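Protein B (Streptococcus agalactiae, PDB 5H6I) is a secreted pore-forming toxin, the CAMP factor, that permeabilizes membranes and also binds the Fc part of IgG. Local coordinates at residues P166-T171 with V225-V230; S180-E185 with Q232-L237. One frame throughout, in Å; residues are numbered along the deposited sequence.

Interaction 1. Residues P166-T171 with V225-V230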
# COMPACT_ATOMS: atom_id res chain seq x y z
N PRO A 166 0.47 -20.11 -5.36
CA PRO A 166 -0.90 -20.49 -5.72
C PRO A 166 -1.90 -19.40 -5.38
O PRO A 166 -1.74 -18.65 -4.41
CB PRO A 166 -1.16 -21.76 -4.89
CG PRO A 166 0.18 -22.17 -4.34
CD PRO A 166 0.99 -20.92 -4.24
N ASP A 167 -2.95 -19.32 -6.20
CA ASP A 167 -4.06 -18.42 -5.93
C ASP A 167 -4.98 -19.02 -4.87
O ASP A 167 -4.97 -20.23 -4.61
CB ASP A 167 -4.84 -18.12 -7.20
CG ASP A 167 -4.06 -17.28 -8.19
OD1 ASP A 167 -3.24 -16.46 -7.75
OD2 ASP A 167 -4.28 -17.44 -9.41
N LEU A 168 -5.79 -18.16 -4.27
CA LEU A 168 -6.78 -18.61 -3.30
C LEU A 168 -7.96 -19.26 -4.01
O LEU A 168 -8.46 -18.75 -5.02
CB LEU A 168 -7.27 -17.44 -2.45
CG LEU A 168 -6.33 -16.90 -1.37
CD1 LEU A 168 -6.75 -15.50 -0.95
CD2 LEU A 168 -6.31 -17.83 -0.17
N LYS A 169 -8.40 -20.40 -3.48
CA LYS A 169 -9.60 -21.03 -3.99
C LYS A 169 -10.83 -20.22 -3.58
O LYS A 169 -10.79 -19.49 -2.59
CB LYS A 169 -9.72 -22.46 -3.47
CG LYS A 169 -8.83 -23.47 -4.19
CD LYS A 169 -8.96 -24.85 -3.57
CE LYS A 169 -8.21 -24.94 -2.26
NZ LYS A 169 -6.74 -24.90 -2.46
N PRO A 170 -11.93 -20.32 -4.33
CA PRO A 170 -13.15 -19.61 -3.92
C PRO A 170 -13.66 -20.06 -2.56
O PRO A 170 -14.34 -19.29 -1.87
CB PRO A 170 -14.15 -19.95 -5.03
CG PRO A 170 -13.30 -20.29 -6.21
CD PRO A 170 -12.09 -20.97 -5.65
N THR A 171 -13.33 -21.28 -2.14
CA THR A 171 -13.71 -21.79 -0.83
C THR A 171 -12.70 -21.46 0.26
O THR A 171 -12.98 -21.67 1.44
CB THR A 171 -13.90 -23.31 -0.89
OG1 THR A 171 -12.81 -23.91 -1.59
CG2 THR A 171 -15.21 -23.65 -1.60
N VAL A 225 -15.16 -15.45 6.69
CA VAL A 225 -15.81 -15.44 5.39
C VAL A 225 -14.83 -15.93 4.33
O VAL A 225 -13.61 -15.72 4.43
CB VAL A 225 -16.34 -14.04 5.04
CG1 VAL A 225 -17.58 -13.71 5.86
CG2 VAL A 225 -15.26 -12.99 5.24
N THR A 226 -15.36 -16.58 3.31
CA THR A 226 -14.54 -17.11 2.23
C THR A 226 -14.35 -16.07 1.14
O THR A 226 -14.95 -14.99 1.15
CB THR A 226 -15.17 -18.38 1.65
OG1 THR A 226 -16.51 -18.09 1.22
CG2 THR A 226 -15.21 -19.48 2.70
N VAL A 227 -13.49 -16.40 0.17
CA VAL A 227 -13.30 -15.53 -0.99
C VAL A 227 -14.61 -15.37 -1.75
O VAL A 227 -14.92 -14.29 -2.27
CB VAL A 227 -12.18 -16.08 -1.89
CG1 VAL A 227 -12.14 -15.35 -3.22
CG2 VAL A 227 -10.84 -15.99 -1.18
N GLN A 228 -15.41 -16.44 -1.80
CA GLN A 228 -16.71 -16.36 -2.46
C GLN A 228 -17.63 -15.39 -1.75
O GLN A 228 -18.26 -14.53 -2.38
CB GLN A 228 -17.34 -17.75 -2.52
CG GLN A 228 -17.27 -18.41 -3.89
CD GLN A 228 -18.41 -19.39 -4.12
OE1 GLN A 228 -19.36 -19.10 -4.83
NE2 GLN A 228 -18.31 -20.56 -3.50
N GLN A 229 -17.74 -15.50 -0.42
CA GLN A 229 -18.64 -14.65 0.34
C GLN A 229 -18.27 -13.17 0.21
O GLN A 229 -19.14 -12.31 0.31
CB GLN A 229 -18.65 -15.06 1.81
CG GLN A 229 -19.32 -16.40 2.07
CD GLN A 229 -19.06 -16.91 3.48
OE1 GLN A 229 -17.95 -17.32 3.81
NE2 GLN A 229 -20.10 -16.89 4.31
N VAL A 230 -16.99 -12.87 -0.01
CA VAL A 230 -16.58 -11.49 -0.23
C VAL A 230 -17.04 -11.02 -1.61
O VAL A 230 -17.47 -9.87 -1.77
CB VAL A 230 -15.06 -11.35 -0.05
CG1 VAL A 230 -14.57 -10.01 -0.60
CG2 VAL A 230 -14.68 -11.50 1.41
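Pro170 and Gln228 carry the polar link of this contact. The backbone N of Gln228 donates to Pro170 O at 3.0 Å, in the carbonyl plane and on a lone pair, with a bent N-H...O angle of 142°. Gln228 also touches the Pro170 ring with its side chain: CG lies 3.7 Å from Pro170 CB. Beside it, Thr226 sets its methyl CG2 against the backbone of Thr171, 3.4 Å from Thr171 O. Val227 CB lies 3.7 Å from Lys169 O. The CG2 branch of Val227, anti to the carbonyl carbon, meets CB and CD1 of Leu168, both at 4.1 Å.

The loop thus sits on the N-terminus of helix 227-245, and Pro170 O takes up an N-H of its first turn. Thr226 is the N-cap and forms a capping box with Gln229. Thr226 N donates to Gln229 OE1 at 2.7 Å, and Thr226 OG1 reaches the same oxygen from the opposite face of its plane. The return bond, from Gln229 N to Thr226 OG1, is weak. Further out, Asp172 OD2 accepts from Lys169 N, and Asp172 also shares a backbone hydrogen bond with Val227. Thr178 touches both Leu168 and Val227.

Interaction 2. Residues S180-E185 with Q232-L237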
# COMPACT_ATOMS: atom_id res chain seq x y z
N SER A 180 -9.84 -6.02 0.36
CA SER A 180 -9.51 -4.68 -0.10
C SER A 180 -10.51 -4.19 -1.14
O SER A 180 -10.84 -3.00 -1.18
CB SER A 180 -8.09 -4.65 -0.66
OG SER A 180 -7.73 -3.34 -1.07
N LYS A 181 -11.00 -5.10 -1.99
CA LYS A 181 -11.99 -4.71 -2.99
C LYS A 181 -13.33 -4.39 -2.34
O LYS A 181 -14.01 -3.43 -2.74
CB LYS A 181 -12.16 -5.82 -4.03
CG LYS A 181 -10.86 -6.53 -4.39
CD LYS A 181 -9.83 -5.57 -4.96
CE LYS A 181 -8.45 -6.19 -4.97
NZ LYS A 181 -8.10 -6.79 -3.65
N LEU A 182 -13.74 -5.17 -1.34
CA LEU A 182 -14.95 -4.86 -0.60
C LEU A 182 -14.81 -3.54 0.16
O LEU A 182 -15.75 -2.75 0.23
CB LEU A 182 -15.29 -6.01 0.36
CG LEU A 182 -16.26 -5.78 1.52
CD1 LEU A 182 -17.61 -5.24 1.04
CD2 LEU A 182 -16.45 -7.06 2.32
N ASP A 183 -13.62 -3.30 0.73
CA ASP A 183 -13.38 -2.03 1.41
C ASP A 183 -13.52 -0.85 0.46
O ASP A 183 -14.13 0.16 0.80
CB ASP A 183 -11.99 -2.05 2.05
CG ASP A 183 -11.81 -0.95 3.09
OD1 ASP A 183 -11.76 0.23 2.70
OD2 ASP A 183 -11.74 -1.28 4.29
N LYS A 184 -12.96 -0.98 -0.75
CA LYS A 184 -13.10 0.09 -1.73
C LYS A 184 -14.53 0.21 -2.23
O LYS A 184 -14.98 1.31 -2.57
CB LYS A 184 -12.15 -0.16 -2.91
CG LYS A 184 -11.39 1.08 -3.36
CD LYS A 184 -10.50 1.62 -2.25
CE LYS A 184 -9.56 2.69 -2.76
NZ LYS A 184 -10.29 3.85 -3.34
N GLU A 185 -15.27 -0.90 -2.26
CA GLU A 185 -16.66 -0.84 -2.69
C GLU A 185 -17.55 -0.18 -1.65
O GLU A 185 -18.54 0.47 -1.99
CB GLU A 185 -17.17 -2.25 -3.01
CG GLU A 185 -18.45 -2.27 -3.84
CD GLU A 185 -18.28 -1.58 -5.19
OE1 GLU A 185 -17.19 -1.69 -5.78
OE2 GLU A 185 -19.25 -0.94 -5.65
N GLN A 232 -19.73 -12.14 -3.30
CA GLN A 232 -21.18 -11.97 -3.28
C GLN A 232 -21.57 -10.72 -2.50
O GLN A 232 -22.54 -10.04 -2.86
CB GLN A 232 -21.86 -13.20 -2.70
CG GLN A 232 -21.28 -14.52 -3.18
CD GLN A 232 -21.95 -15.73 -2.55
OE1 GLN A 232 -22.85 -16.33 -3.13
NE2 GLN A 232 -21.52 -16.08 -1.34
N GLU A 233 -20.84 -10.41 -1.42
CA GLU A 233 -21.13 -9.20 -0.66
C GLU A 233 -20.89 -7.95 -1.49
O GLU A 233 -21.61 -6.95 -1.33
CB GLU A 233 -20.29 -9.16 0.61
CG GLU A 233 -20.72 -8.10 1.61
CD GLU A 233 -22.15 -8.30 2.09
OE1 GLU A 233 -22.56 -9.47 2.25
OE2 GLU A 233 -22.86 -7.29 2.29
N ILE A 234 -19.91 -7.98 -2.39
CA ILE A 234 -19.67 -6.85 -3.28
C ILE A 234 -20.85 -6.68 -4.24
O ILE A 234 -21.29 -5.56 -4.50
CB ILE A 234 -18.34 -7.03 -4.03
CG1 ILE A 234 -17.16 -6.85 -3.07
CG2 ILE A 234 -18.24 -6.06 -5.20
CD1 ILE A 234 -15.80 -6.97 -3.74
N VAL A 235 -21.37 -7.79 -4.76
CA VAL A 235 -22.51 -7.73 -5.68
C VAL A 235 -23.79 -7.36 -4.93
O VAL A 235 -24.62 -6.61 -5.44
CB VAL A 235 -22.64 -9.07 -6.43
CG1 VAL A 235 -24.09 -9.32 -6.83
CG2 VAL A 235 -21.73 -9.09 -7.65
N THR A 236 -23.96 -7.89 -3.72
CA THR A 236 -25.13 -7.54 -2.92
C THR A 236 -25.16 -6.06 -2.59
O THR A 236 -26.20 -5.41 -2.69
CB THR A 236 -25.16 -8.38 -1.64
OG1 THR A 236 -25.20 -9.77 -1.98
CG2 THR A 236 -26.38 -8.02 -0.80
N LEU A 237 -24.01 -5.50 -2.20
CA LEU A 237 -23.95 -4.07 -1.91
C LEU A 237 -24.14 -3.25 -3.18
O LEU A 237 -24.79 -2.20 -3.15
CB LEU A 237 -22.63 -3.72 -1.23
CG LEU A 237 -22.45 -2.26 -0.82
CD1 LEU A 237 -23.51 -1.85 0.20
CD2 LEU A 237 -21.06 -2.01 -0.27
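Leu182 and Ile234 bring helices 179-196 and 227-245 together at their nearest CA atoms, 5.8 Å apart, where the two short segments run nearly parallel, at 12°, with their axes 9.8 Å apart. Ile234 buries the largest area of any residue here. Its CG1 stands anti to the carbonyl carbon (chi1 -71°), and the chain extends from there to CD1. CG1 lies 4.0 Å from CB of Leu182. CD1 lies toward Lys181, 3.6 Å from Leu182 N, and touches Lys181 CB. The amine end of Lys181 leads away from the contact.

The second branch of Ile234, CG2, packs on CG of Glu185 at 4.0 Å. These two side chains cross at about a right angle. Glu185 CG is anti to its backbone N (chi1 -163°), and the chain bends at chi2. Only its aliphatic part takes this contact; the carboxylate makes a weak hydrogen bond through OE2 to Gln238. One turn after Ile234, CD2 of Leu237 comes within 3.9 Å of Glu185 O. That carbonyl also accepts from Thr189 OG1. On the other flank CD1 of Leu182 touches CG of Glu233, a looser approach at 4.3 Å.

Helices 179-196, 203-220 and 227-245 pack as a three-helix unit in the C-terminal part, and Ala216 touches both Leu182 and Glu233. Across the two segments side chains meet through hydrocarbon only, with two methyls resting on backbone atoms of helix 179-196. The contact therefore depends on shape and hydrocarbon burial, while the buried Glu233 turns its hydrogen bond, OE2 to His215 ND1, toward helix 203-220.

Overall arrangement
Both interactions use helix 227-245, and they lie on the same side of the chain's centre, about 13 Å apart between centres. Interaction 1 is a surface contact. It joins the loop between helices 145-163 and 179-196 to the start of helix 227-245, and it combines one backbone hydrogen bond with small apolar contacts. Interaction 2 lies further along and is partly buried. It pairs helix 227-245 with helix 179-196 through hydrocarbon packing. The two meet where Val230 CG1 lies 4.2 Å from Leu182 CB. Their segments alternate along the chain: the loop that meets the helix start leads into the helix that packs on its next turns.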